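Local coordinates for alanine racemase (PDB 2DY3), which belongs to the fold-type III family of pyridoxal-5'-phosphate proteins, pairing a TIM-barrel domain with a mostly beta C-terminal domain in a two-chain assembly, at residues B[37-42]-B[234-239]; B[275-280]-B[353-358]; B[11-16]-B[47-52]. One frame throughout, in Å; residues are numbered along the deposited sequence.

Interaction 1 of 3, residues B[37-42]-B[234-239]. With PLP (pyridoxal-5'-phosphate), chain F.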
ATOM      1  N   ALA B  37      -1.813   1.831  12.984  1.00 14.93           N
ATOM      2  CA  ALA B  37      -0.821   2.625  13.687  1.00 14.10           C
ATOM      3  C   ALA B  37       0.074   3.341  12.684  1.00 14.13           C
ATOM      4  O   ALA B  37       1.296   3.291  12.780  1.00 12.60           O
ATOM      5  CB  ALA B  37       0.006   1.726  14.606  1.00 12.56           C
ATOM      6  N   TYR B  38      -0.554   4.012  11.721  1.00 15.49           N
ATOM      7  CA  TYR B  38       0.166   4.738  10.685  1.00 16.42           C
ATOM      8  C   TYR B  38       1.191   3.834  10.013  1.00 16.89           C
ATOM      9  O   TYR B  38       2.334   4.232   9.784  1.00 14.80           O
ATOM     10  CB  TYR B  38       0.857   5.971  11.281  1.00 15.48           C
ATOM     11  CG  TYR B  38      -0.093   7.104  11.605  1.00 16.67           C
ATOM     12  CD1 TYR B  38      -1.358   6.848  12.123  1.00 16.29           C
ATOM     13  CD2 TYR B  38       0.272   8.426  11.399  1.00 16.88           C
ATOM     14  CE1 TYR B  38      -2.230   7.869  12.418  1.00 15.51           C
ATOM     15  CE2 TYR B  38      -0.597   9.462  11.701  1.00 17.06           C
ATOM     16  CZ  TYR B  38      -1.848   9.176  12.206  1.00 18.35           C
ATOM     17  OH  TYR B  38      -2.731  10.197  12.487  1.00 19.97           O
ATOM     18  N   ASN B  39       0.767   2.606   9.728  1.00 17.30           N
ATOM     19  CA  ASN B  39       1.605   1.608   9.063  1.00 16.51           C
ATOM     20  C   ASN B  39       2.724   1.045   9.943  1.00 16.35           C
ATOM     21  O   ASN B  39       3.578   0.312   9.452  1.00 18.15           O
ATOM     22  CB  ASN B  39       2.213   2.212   7.790  1.00 17.55           C
ATOM     23  CG  ASN B  39       2.671   1.156   6.792  1.00 17.29           C
ATOM     24  OD1 ASN B  39       3.529   1.417   5.947  1.00 13.21           O
ATOM     25  ND2 ASN B  39       2.089  -0.031   6.875  1.00 13.42           N
ATOM     26  N   HIS B  40       2.732   1.378  11.232  1.00 16.18           N
ATOM     27  CA  HIS B  40       3.778   0.873  12.132  1.00 17.69           C
ATOM     28  C   HIS B  40       3.446  -0.471  12.795  1.00 17.78           C
ATOM     29  O   HIS B  40       4.279  -1.036  13.506  1.00 19.60           O
ATOM     30  CB  HIS B  40       4.096   1.898  13.230  1.00 14.83           C
ATOM     31  CG  HIS B  40       4.838   3.106  12.747  1.00 13.04           C
ATOM     32  ND1 HIS B  40       4.273   4.048  11.916  1.00 13.02           N
ATOM     33  CD2 HIS B  40       6.100   3.531  12.994  1.00 13.10           C
ATOM     34  CE1 HIS B  40       5.154   5.002  11.671  1.00 14.14           C
ATOM     35  NE2 HIS B  40       6.271   4.712  12.314  1.00 12.60           N
ATOM     36  N   GLY B  41       2.236  -0.981  12.570  1.00 17.05           N
ATOM     37  CA  GLY B  41       1.851  -2.248  13.174  1.00 16.30           C
ATOM     38  C   GLY B  41       1.146  -2.044  14.504  1.00 17.00           C
ATOM     39  O   GLY B  41       1.765  -2.123  15.570  1.00 16.23           O
ATOM     40  N   VAL B  42      -0.160  -1.795  14.442  1.00 15.59           N
ATOM     41  CA  VAL B  42      -0.959  -1.541  15.637  1.00 15.69           C
ATOM     42  C   VAL B  42      -0.965  -2.688  16.642  1.00 18.12           C
ATOM     43  O   VAL B  42      -1.118  -2.467  17.848  1.00 17.26           O
ATOM     44  CB  VAL B  42      -2.425  -1.199  15.249  1.00 15.80           C
ATOM     45  CG1 VAL B  42      -3.151  -2.449  14.730  1.00 13.58           C
ATOM     46  CG2 VAL B  42      -3.145  -0.597  16.435  1.00 15.88           C
ATOM     47  N   PRO B 234      11.919   9.296  15.893  1.00 22.44           N
ATOM     48  CA  PRO B 234      11.319   8.591  14.756  1.00 21.82           C
ATOM     49  C   PRO B 234      11.359   7.095  15.027  1.00 20.20           C
ATOM     50  O   PRO B 234      12.344   6.587  15.546  1.00 19.81           O
ATOM     51  CB  PRO B 234      12.212   9.007  13.591  1.00 21.16           C
ATOM     52  CG  PRO B 234      12.568  10.414  13.959  1.00 23.16           C
ATOM     53  CD  PRO B 234      12.911  10.283  15.432  1.00 22.51           C
ATOM     54  N   ALA B 235      10.293   6.389  14.675  1.00 20.47           N
ATOM     55  CA  ALA B 235      10.238   4.959  14.945  1.00 20.22           C
ATOM     56  C   ALA B 235      10.341   4.044  13.724  1.00 20.09           C
ATOM     57  O   ALA B 235      10.586   2.846  13.868  1.00 21.09           O
ATOM     58  CB  ALA B 235       8.965   4.648  15.713  1.00 21.68           C
ATOM     59  N   MET B 236      10.159   4.591  12.529  1.00 18.05           N
ATOM     60  CA  MET B 236      10.211   3.754  11.338  1.00 16.47           C
ATOM     61  C   MET B 236      11.416   3.986  10.444  1.00 15.73           C
ATOM     62  O   MET B 236      11.844   5.122  10.218  1.00 16.11           O
ATOM     63  CB  MET B 236       8.940   3.946  10.491  1.00 15.25           C
ATOM     64  CG  MET B 236       8.924   3.115   9.202  1.00 12.94           C
ATOM     65  SD  MET B 236       7.463   3.408   8.152  1.00 14.38           S
ATOM     66  CE  MET B 236       6.194   2.507   9.072  1.00 13.71           C
ATOM     67  N   THR B 237      11.961   2.884   9.951  1.00 13.36           N
ATOM     68  CA  THR B 237      13.080   2.913   9.021  1.00 12.30           C
ATOM     69  C   THR B 237      12.705   1.924   7.918  1.00 14.54           C
ATOM     70  O   THR B 237      12.342   0.782   8.210  1.00 15.97           O
ATOM     71  CB  THR B 237      14.394   2.455   9.676  1.00 10.80           C
ATOM     72  OG1 THR B 237      14.772   3.379  10.708  1.00 10.73           O
ATOM     73  CG2 THR B 237      15.507   2.382   8.632  1.00  8.70           C
ATOM     74  N   TRP B 238      12.750   2.372   6.668  1.00 13.36           N
ATOM     75  CA  TRP B 238      12.438   1.516   5.519  1.00 15.33           C
ATOM     76  C   TRP B 238      13.778   1.231   4.852  1.00 16.60           C
ATOM     77  O   TRP B 238      14.480   2.155   4.441  1.00 16.61           O
ATOM     78  CB  TRP B 238      11.490   2.249   4.551  1.00 13.32           C
ATOM     79  CG  TRP B 238      10.845   1.373   3.492  1.00 13.24           C
ATOM     80  CD1 TRP B 238      10.605   0.030   3.572  1.00 12.86           C
ATOM     81  CD2 TRP B 238      10.283   1.805   2.243  1.00 13.05           C
ATOM     82  NE1 TRP B 238       9.930  -0.398   2.458  1.00 13.98           N
ATOM     83  CE2 TRP B 238       9.716   0.669   1.627  1.00 14.93           C
ATOM     84  CE3 TRP B 238      10.199   3.040   1.589  1.00 13.45           C
ATOM     85  CZ2 TRP B 238       9.071   0.731   0.387  1.00 14.68           C
ATOM     86  CZ3 TRP B 238       9.560   3.101   0.359  1.00 14.15           C
ATOM     87  CH2 TRP B 238       9.003   1.954  -0.229  1.00 12.67           C
ATOM     88  N   GLU B 239      14.144  -0.044   4.754  1.00 17.76           N
ATOM     89  CA  GLU B 239      15.426  -0.404   4.163  1.00 20.71           C
ATOM     90  C   GLU B 239      15.395  -1.702   3.360  1.00 21.40           C
ATOM     91  O   GLU B 239      14.622  -2.622   3.645  1.00 21.18           O
ATOM     92  CB  GLU B 239      16.497  -0.509   5.260  1.00 22.48           C
ATOM     93  CG  GLU B 239      16.292  -1.662   6.229  1.00 27.04           C
ATOM     94  CD  GLU B 239      17.212  -1.595   7.446  1.00 29.94           C
ATOM     95  OE1 GLU B 239      17.241  -2.568   8.225  1.00 30.12           O
ATOM     96  OE2 GLU B 239      17.899  -0.569   7.631  1.00 33.01           O
TER
HETATM   97  N1  PLP F 401      -8.179  13.061  14.865  1.00 28.09           N
HETATM   98  C2  PLP F 401      -8.851  12.605  13.727  1.00 28.04           C
HETATM   99  C2A PLP F 401     -10.362  12.749  13.646  1.00 28.10           C
HETATM  100  C3  PLP F 401      -8.100  12.028  12.675  1.00 28.17           C
HETATM  101  O3  PLP F 401      -8.742  11.579  11.539  1.00 30.92           O
HETATM  102  C4  PLP F 401      -6.681  11.915  12.798  1.00 26.28           C
HETATM  103  C4A PLP F 401      -5.802  11.325  11.665  1.00 27.00           C
HETATM  104  C5  PLP F 401      -6.039  12.414  13.985  1.00 26.57           C
HETATM  105  C6  PLP F 401      -6.803  12.972  14.997  1.00 27.20           C
HETATM  106  C5A PLP F 401      -4.555  12.363  14.187  1.00 25.76           C
HETATM  107  O4P PLP F 401      -3.923  13.490  13.594  1.00 24.04           O
HETATM  108  P   PLP F 401      -2.331  13.799  13.590  1.00 22.25           P
HETATM  109  O1P PLP F 401      -1.630  12.644  13.041  1.00 19.09           O
HETATM  110  O2P PLP F 401      -2.260  14.978  12.727  1.00 22.17           O
HETATM  111  O3P PLP F 401      -2.026  14.038  15.018  1.00 20.59           O
HETATM  112  O   HOH W   1       8.116   6.779  12.271  1.00 21.56           O
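His40 and Met236 meet in a buried contact of an imidazole with a thioether, where the loop after helix 34-38 of the barrel domain faces the start of strand 236-247 of the C-terminal domain. The methyl of Met236 covers one face of the His40 ring. CE of Met236 lies 3.7 Å from the ring centroid of His40, 9° off the normal, a CH-pi contact over the centre. The thioether bends at its last torsion (chi3 -75°), which carries CE back over the ring. The CB of Met236 approaches NE2 of His40 at 3.3 Å. CE of Met236 also touches the backbone O of Asn39 at 3.4 Å.

Both ring nitrogens of His40 are engaged. His40 ND1 donates to Tyr38 O at 2.9 Å, from above the carbonyl plane, and weakly to Ala37 O. These bonds limit the rotation of the ring. NE2 of His40 bonds a water at 2.8 Å, in the ring plane, and the N of Ala235 donates to that water at 3.3 Å. The water thus bridges the two domains. Tyr220 stacks with both His40 and Tyr38, and Val349 of helix 345-350 packs on His40 and Met236.

The ring end of Tyr38 leads away from the strand, to the cofactor. Tyr38 OH donates to O1P of PLP at 2.7 Å, so the domain junction borders the phosphate end of the pyridoxal-5'-phosphate pocket, at the mouth of the TIM barrel.

Interaction 2 of 3, residues B[275-280]-B[353-358]; sequences YADGMP and TGRTVR
Asp277 and Gly354 bring their CA atoms to 4.2 Å, where the loop 275-280 meets a type II' beta turn running from Thr353 to Thr356. Thr353 N donates to Asp277 O at 2.7 Å. Gly354 sits at the second position of the turn with positive phi, and its CA makes a CA-H...O contact with Ala276 O.

The carboxylate of Asp277 turns to Arg355. Its OD1 takes two bonds from that residue. Arg355 N meets Asp277 OD1 nearly along its C-O axis at 2.7 Å. Arg355 NE meets the same Asp277 OD1 on the syn side, also at 2.7 Å. OD2 of Asp277 receives NH2 of Arg355 at 3.0 Å, again syn but further from the carboxylate plane. The guanidinium therefore grips the carboxylate side-on, through NE and NH2, with the two planes 16° apart. The arginine chain bends at chi2 (63°) and chi3 (66°), and chi3 sets NE against OD1 of Asp277. The methyl CG2 of Thr353 packs against the carbonyl of Asp277 at 3.4 Å from its O. CB of Ala276 lies 3.7 Å from NH2 of Arg355.

Arg355 NH2 also forms a salt bridge with Asp305, and NH1 with Glu64 of the second subunit. OD2 of Asp277 accepts from Gly274 N as well. With three acidic side chains around it, the guanidinium is probably firmly charged, and it links loop, turn and subunit interface.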
ATOM      1  N   TYR B 275       7.198  -0.110  -7.246  1.00 16.01           N
ATOM      2  CA  TYR B 275       5.924   0.539  -6.933  1.00 14.41           C
ATOM      3  C   TYR B 275       4.900  -0.396  -6.310  1.00 17.84           C
ATOM      4  O   TYR B 275       3.931   0.060  -5.700  1.00 18.75           O
ATOM      5  CB  TYR B 275       5.318   1.260  -8.152  1.00 12.69           C
ATOM      6  CG  TYR B 275       5.165   0.454  -9.421  1.00 12.30           C
ATOM      7  CD1 TYR B 275       6.144   0.477 -10.406  1.00 11.80           C
ATOM      8  CD2 TYR B 275       4.028  -0.314  -9.645  1.00 13.30           C
ATOM      9  CE1 TYR B 275       5.994  -0.241 -11.580  1.00 11.33           C
ATOM     10  CE2 TYR B 275       3.870  -1.039 -10.808  1.00 10.81           C
ATOM     11  CZ  TYR B 275       4.855  -0.996 -11.776  1.00 12.80           C
ATOM     12  OH  TYR B 275       4.687  -1.692 -12.947  1.00 13.81           O
ATOM     13  N   ALA B 276       5.110  -1.700  -6.454  1.00 15.81           N
ATOM     14  CA  ALA B 276       4.200  -2.667  -5.855  1.00 17.34           C
ATOM     15  C   ALA B 276       4.481  -2.714  -4.355  1.00 17.69           C
ATOM     16  O   ALA B 276       3.695  -3.259  -3.575  1.00 17.78           O
ATOM     17  CB  ALA B 276       4.417  -4.051  -6.468  1.00 16.56           C
ATOM     18  N   ASP B 277       5.605  -2.131  -3.951  1.00 16.06           N
ATOM     19  CA  ASP B 277       5.985  -2.141  -2.545  1.00 16.96           C
ATOM     20  C   ASP B 277       5.828  -0.778  -1.869  1.00 15.77           C
ATOM     21  O   ASP B 277       6.118  -0.629  -0.687  1.00 16.50           O
ATOM     22  CB  ASP B 277       7.430  -2.646  -2.407  1.00 14.56           C
ATOM     23  CG  ASP B 277       7.638  -4.002  -3.075  1.00 16.22           C
ATOM     24  OD1 ASP B 277       7.103  -5.013  -2.562  1.00 13.98           O
ATOM     25  OD2 ASP B 277       8.329  -4.052  -4.122  1.00 14.60           O
ATOM     26  N   GLY B 278       5.371   0.214  -2.622  1.00 16.14           N
ATOM     27  CA  GLY B 278       5.184   1.530  -2.040  1.00 17.24           C
ATOM     28  C   GLY B 278       6.060   2.621  -2.621  1.00 17.52           C
ATOM     29  O   GLY B 278       5.858   3.800  -2.329  1.00 15.19           O
ATOM     30  N   MET B 279       7.048   2.240  -3.421  1.00 17.42           N
ATOM     31  CA  MET B 279       7.934   3.218  -4.032  1.00 20.93           C
ATOM     32  C   MET B 279       7.255   3.799  -5.258  1.00 22.71           C
ATOM     33  O   MET B 279       7.166   3.146  -6.297  1.00 23.07           O
ATOM     34  CB  MET B 279       9.252   2.577  -4.460  1.00 21.82           C
ATOM     35  CG  MET B 279      10.224   3.553  -5.115  1.00 27.56           C
ATOM     36  SD  MET B 279      10.974   4.749  -3.955  1.00 34.06           S
ATOM     37  CE  MET B 279       9.823   6.008  -3.954  1.00 32.27           C
ATOM     38  N   PRO B 280       6.761   5.037  -5.149  1.00 24.40           N
ATOM     39  CA  PRO B 280       6.082   5.719  -6.256  1.00 25.89           C
ATOM     40  C   PRO B 280       6.971   5.823  -7.492  1.00 25.93           C
ATOM     41  O   PRO B 280       8.188   6.015  -7.382  1.00 26.84           O
ATOM     42  CB  PRO B 280       5.775   7.096  -5.674  1.00 25.36           C
ATOM     43  CG  PRO B 280       5.620   6.823  -4.215  1.00 28.75           C
ATOM     44  CD  PRO B 280       6.755   5.873  -3.937  1.00 26.11           C
ATOM     45  N   THR B 353       4.815  -1.066   1.627  1.00 17.71           N
ATOM     46  CA  THR B 353       3.813  -2.118   1.502  1.00 16.83           C
ATOM     47  C   THR B 353       4.328  -3.285   0.638  1.00 16.56           C
ATOM     48  O   THR B 353       5.535  -3.465   0.481  1.00 15.25           O
ATOM     49  CB  THR B 353       2.514  -1.510   0.885  1.00 18.45           C
ATOM     50  OG1 THR B 353       1.439  -2.451   0.961  1.00 19.13           O
ATOM     51  CG2 THR B 353       2.742  -1.118  -0.574  1.00 16.61           C
ATOM     52  N   GLY B 354       3.412  -4.089   0.104  1.00 15.93           N
ATOM     53  CA  GLY B 354       3.800  -5.207  -0.744  1.00 14.62           C
ATOM     54  C   GLY B 354       4.688  -6.255  -0.098  1.00 16.17           C
ATOM     55  O   GLY B 354       4.298  -6.893   0.880  1.00 15.96           O
ATOM     56  N   ARG B 355       5.888  -6.445  -0.648  1.00 16.18           N
ATOM     57  CA  ARG B 355       6.817  -7.436  -0.116  1.00 16.14           C
ATOM     58  C   ARG B 355       7.495  -6.975   1.175  1.00 16.97           C
ATOM     59  O   ARG B 355       8.141  -7.769   1.861  1.00 19.39           O
ATOM     60  CB  ARG B 355       7.880  -7.789  -1.164  1.00 13.46           C
ATOM     61  CG  ARG B 355       7.443  -8.836  -2.209  1.00 14.32           C
ATOM     62  CD  ARG B 355       6.282  -8.361  -3.081  1.00 12.17           C
ATOM     63  NE  ARG B 355       6.649  -7.243  -3.948  1.00 13.26           N
ATOM     64  CZ  ARG B 355       7.072  -7.363  -5.201  1.00 13.25           C
ATOM     65  NH1 ARG B 355       7.191  -8.564  -5.757  1.00 17.06           N
ATOM     66  NH2 ARG B 355       7.361  -6.275  -5.909  1.00 14.01           N
ATOM     67  N   THR B 356       7.342  -5.697   1.506  1.00 17.60           N
ATOM     68  CA  THR B 356       7.943  -5.144   2.715  1.00 16.99           C
ATOM     69  C   THR B 356       7.483  -5.901   3.959  1.00 17.32           C
ATOM     70  O   THR B 356       6.288  -6.031   4.207  1.00 16.65           O
ATOM     71  CB  THR B 356       7.560  -3.665   2.920  1.00 17.42           C
ATOM     72  OG1 THR B 356       6.148  -3.569   3.146  1.00 27.63           O
ATOM     73  CG2 THR B 356       7.912  -2.846   1.711  1.00 14.75           C
ATOM     74  N   VAL B 357       8.436  -6.385   4.746  1.00 16.82           N
ATOM     75  CA  VAL B 357       8.105  -7.108   5.967  1.00 19.64           C
ATOM     76  C   VAL B 357       8.372  -6.206   7.166  1.00 19.43           C
ATOM     77  O   VAL B 357       9.366  -5.483   7.205  1.00 18.64           O
ATOM     78  CB  VAL B 357       8.937  -8.397   6.105  1.00 20.69           C
ATOM     79  CG1 VAL B 357       8.604  -9.091   7.416  1.00 21.98           C
ATOM     80  CG2 VAL B 357       8.653  -9.315   4.934  1.00 21.22           C
ATOM     81  N   ARG B 358       7.480  -6.255   8.144  1.00 19.03           N
ATOM     82  CA  ARG B 358       7.612  -5.423   9.327  1.00 19.94           C
ATOM     83  C   ARG B 358       8.407  -6.121  10.432  1.00 20.17           C
ATOM     84  O   ARG B 358       8.060  -7.226  10.853  1.00 21.75           O
ATOM     85  CB  ARG B 358       6.211  -5.040   9.817  1.00 21.79           C
ATOM     86  CG  ARG B 358       6.160  -4.002  10.908  1.00 26.32           C
ATOM     87  CD  ARG B 358       4.712  -3.624  11.247  1.00 28.52           C
ATOM     88  NE  ARG B 358       4.057  -2.840  10.199  1.00 28.49           N
ATOM     89  CZ  ARG B 358       2.999  -3.250   9.498  1.00 28.65           C
ATOM     90  NH1 ARG B 358       2.467  -4.443   9.725  1.00 28.76           N
ATOM     91  NH2 ARG B 358       2.465  -2.462   8.577  1.00 26.03           N
TER

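Interaction 3 of 3, residues B[11-16]-B[47-52]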
ATOM      1  N   ASP B  11      10.778   1.137  21.437  1.00 19.60           N
ATOM      2  CA  ASP B  11      11.257   1.973  22.538  1.00 20.48           C
ATOM      3  C   ASP B  11      11.058   3.436  22.174  1.00 19.86           C
ATOM      4  O   ASP B  11      10.745   4.264  23.029  1.00 19.66           O
ATOM      5  CB  ASP B  11      12.741   1.731  22.825  1.00 24.13           C
ATOM      6  CG  ASP B  11      12.999   0.394  23.484  1.00 28.85           C
ATOM      7  OD1 ASP B  11      12.233   0.015  24.398  1.00 29.81           O
ATOM      8  OD2 ASP B  11      13.980  -0.275  23.097  1.00 34.09           O
ATOM      9  N   ALA B  12      11.257   3.749  20.898  1.00 19.72           N
ATOM     10  CA  ALA B  12      11.081   5.116  20.420  1.00 18.75           C
ATOM     11  C   ALA B  12       9.626   5.512  20.629  1.00 18.79           C
ATOM     12  O   ALA B  12       9.326   6.648  21.001  1.00 20.40           O
ATOM     13  CB  ALA B  12      11.449   5.209  18.943  1.00 16.44           C
ATOM     14  N   ILE B  13       8.721   4.562  20.394  1.00 18.90           N
ATOM     15  CA  ILE B  13       7.291   4.808  20.567  1.00 19.01           C
ATOM     16  C   ILE B  13       6.955   5.054  22.041  1.00 19.99           C
ATOM     17  O   ILE B  13       6.187   5.962  22.375  1.00 19.63           O
ATOM     18  CB  ILE B  13       6.454   3.618  20.024  1.00 18.95           C
ATOM     19  CG1 ILE B  13       6.561   3.582  18.494  1.00 23.23           C
ATOM     20  CG2 ILE B  13       4.993   3.749  20.450  1.00 13.99           C
ATOM     21  CD1 ILE B  13       5.780   2.474  17.836  1.00 27.54           C
ATOM     22  N   ALA B  14       7.530   4.244  22.923  1.00 21.40           N
ATOM     23  CA  ALA B  14       7.285   4.413  24.349  1.00 21.76           C
ATOM     24  C   ALA B  14       7.782   5.801  24.752  1.00 21.84           C
ATOM     25  O   ALA B  14       7.097   6.541  25.458  1.00 22.86           O
ATOM     26  CB  ALA B  14       8.015   3.341  25.134  1.00 19.89           C
ATOM     27  N   HIS B  15       8.978   6.149  24.285  1.00 21.29           N
ATOM     28  CA  HIS B  15       9.570   7.450  24.576  1.00 20.68           C
ATOM     29  C   HIS B  15       8.620   8.558  24.142  1.00 20.65           C
ATOM     30  O   HIS B  15       8.292   9.455  24.923  1.00 22.38           O
ATOM     31  CB  HIS B  15      10.894   7.602  23.826  1.00 22.19           C
ATOM     32  CG  HIS B  15      11.429   8.998  23.826  1.00 21.51           C
ATOM     33  ND1 HIS B  15      12.058   9.555  24.919  1.00 22.02           N
ATOM     34  CD2 HIS B  15      11.394   9.965  22.878  1.00 20.33           C
ATOM     35  CE1 HIS B  15      12.388  10.804  24.645  1.00 19.81           C
ATOM     36  NE2 HIS B  15      11.996  11.078  23.413  1.00 22.06           N
ATOM     37  N   ASN B  16       8.188   8.487  22.887  1.00 19.00           N
ATOM     38  CA  ASN B  16       7.272   9.467  22.322  1.00 18.93           C
ATOM     39  C   ASN B  16       6.010   9.549  23.170  1.00 18.53           C
ATOM     40  O   ASN B  16       5.482  10.639  23.410  1.00 17.54           O
ATOM     41  CB  ASN B  16       6.905   9.073  20.885  1.00 21.00           C
ATOM     42  CG  ASN B  16       8.093   9.125  19.944  1.00 22.04           C
ATOM     43  OD1 ASN B  16       8.094   8.486  18.888  1.00 23.07           O
ATOM     44  ND2 ASN B  16       9.106   9.900  20.313  1.00 16.83           N
ATOM     45  N   PRO B  47      -0.206  -1.647  22.259  1.00 16.72           N
ATOM     46  CA  PRO B  47       0.074  -2.107  23.624  1.00 17.47           C
ATOM     47  C   PRO B  47       1.204  -1.314  24.278  1.00 19.00           C
ATOM     48  O   PRO B  47       1.181  -1.042  25.479  1.00 21.45           O
ATOM     49  CB  PRO B  47       0.426  -3.577  23.425  1.00 15.19           C
ATOM     50  CG  PRO B  47      -0.378  -3.959  22.241  1.00 14.36           C
ATOM     51  CD  PRO B  47      -0.177  -2.776  21.314  1.00 15.44           C
ATOM     52  N   VAL B  48       2.196  -0.932  23.488  1.00 20.53           N
ATOM     53  CA  VAL B  48       3.302  -0.166  24.033  1.00 20.26           C
ATOM     54  C   VAL B  48       2.805   1.213  24.438  1.00 21.75           C
ATOM     55  O   VAL B  48       3.133   1.718  25.517  1.00 20.51           O
ATOM     56  CB  VAL B  48       4.440  -0.028  23.010  1.00 22.89           C
ATOM     57  CG1 VAL B  48       5.454   0.989  23.502  1.00 22.65           C
ATOM     58  CG2 VAL B  48       5.107  -1.388  22.794  1.00 19.53           C
ATOM     59  N   ILE B  49       1.995   1.818  23.577  1.00 21.12           N
ATOM     60  CA  ILE B  49       1.457   3.131  23.874  1.00 19.19           C
ATOM     61  C   ILE B  49       0.570   3.065  25.108  1.00 20.30           C
ATOM     62  O   ILE B  49       0.535   3.998  25.918  1.00 17.29           O
ATOM     63  CB  ILE B  49       0.641   3.674  22.689  1.00 19.14           C
ATOM     64  CG1 ILE B  49       1.583   4.007  21.532  1.00 17.73           C
ATOM     65  CG2 ILE B  49      -0.151   4.894  23.115  1.00 17.60           C
ATOM     66  CD1 ILE B  49       0.899   4.577  20.322  1.00 14.90           C
ATOM     67  N   ALA B  50      -0.146   1.953  25.251  1.00 19.62           N
ATOM     68  CA  ALA B  50      -1.040   1.779  26.390  1.00 21.01           C
ATOM     69  C   ALA B  50      -0.240   1.668  27.681  1.00 20.47           C
ATOM     70  O   ALA B  50      -0.593   2.259  28.702  1.00 20.99           O
ATOM     71  CB  ALA B  50      -1.895   0.527  26.197  1.00 20.99           C
ATOM     72  N   ALA B  51       0.846   0.907  27.620  1.00 20.90           N
ATOM     73  CA  ALA B  51       1.705   0.683  28.776  1.00 22.56           C
ATOM     74  C   ALA B  51       2.472   1.926  29.206  1.00 24.39           C
ATOM     75  O   ALA B  51       3.151   1.908  30.230  1.00 26.49           O
ATOM     76  CB  ALA B  51       2.676  -0.459  28.482  1.00 19.21           C
ATOM     77  N   HIS B  52       2.373   3.010  28.438  1.00 24.64           N
ATOM     78  CA  HIS B  52       3.086   4.220  28.823  1.00 24.28           C
ATOM     79  C   HIS B  52       2.260   5.471  29.062  1.00 24.11           C
ATOM     80  O   HIS B  52       2.773   6.585  28.962  1.00 26.03           O
ATOM     81  CB  HIS B  52       4.219   4.517  27.835  1.00 23.43           C
ATOM     82  CG  HIS B  52       5.365   3.563  27.956  1.00 23.29           C
ATOM     83  ND1 HIS B  52       5.405   2.359  27.286  1.00 24.13           N
ATOM     84  CD2 HIS B  52       6.457   3.584  28.756  1.00 23.74           C
ATOM     85  CE1 HIS B  52       6.470   1.678  27.671  1.00 24.29           C
ATOM     86  NE2 HIS B  52       7.125   2.398  28.562  1.00 24.09           N
TER
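The His52 ring carries the CB of Ala14 on one face, and Val48 O lies at its edge, in the ring plane. The methyl stands 3.4 Å above that plane, displaced toward the rim, and is closest to CE1 of His52. This CH-pi contact belongs to helix-helix packing on the outside of the TIM-barrel domain, between helix 10-24 and helix 42-50 with the residues that follow it.

Ala14 and Ile49 bring the backbones nearest, with CA atoms 6.0 Å apart. The small side chain of Ala14 is consistent with this close approach. Ala14 CB also touches CG1 of Val48 at 3.8 Å, so one methyl touches both Val48 and His52. CG2 of Ile13 meets CG1 of Ile49 at 3.6 Å. The same Ile13 CG2 lies 4.1 Å from CG1 of Val48, a branch anti to the backbone N (chi1 169°) and thereby brought toward helix 10-24.

Thr17 extends the contact along helix 10-24, touching both Ile49 and His52. Phe57 of strand 56-59 packs on Ile49 from the barrel side. The ring of His52 is tied back to the helix before it: His52 ND1 donates to Val48 O at 2.9 Å, with an N-H...O angle of 167°.

Interaction 1 lies between the other two, its centre about 13 Å from each. The centres of interactions 2 and 3 are about 26 Å apart, without touching. Interaction 3 belongs to the barrel domain, interaction 2 to the C-terminal domain, and interaction 1 joins the two. Interactions 1 and 3 alternate along the chain, and helices 34-38 and 42-50 are consecutive. Ala235 CB packs on Ile13 CG1 at 3.8 Å. Interactions 1 and 3 both close before interaction 2 opens. Interactions 1 and 2 reach the same mixed sheet. Asn39 O probably accepts a hydrogen bond from Arg358 NH2 at 3.1 Å. Packing thus runs from barrel helices through the domain junction to the subunit interface.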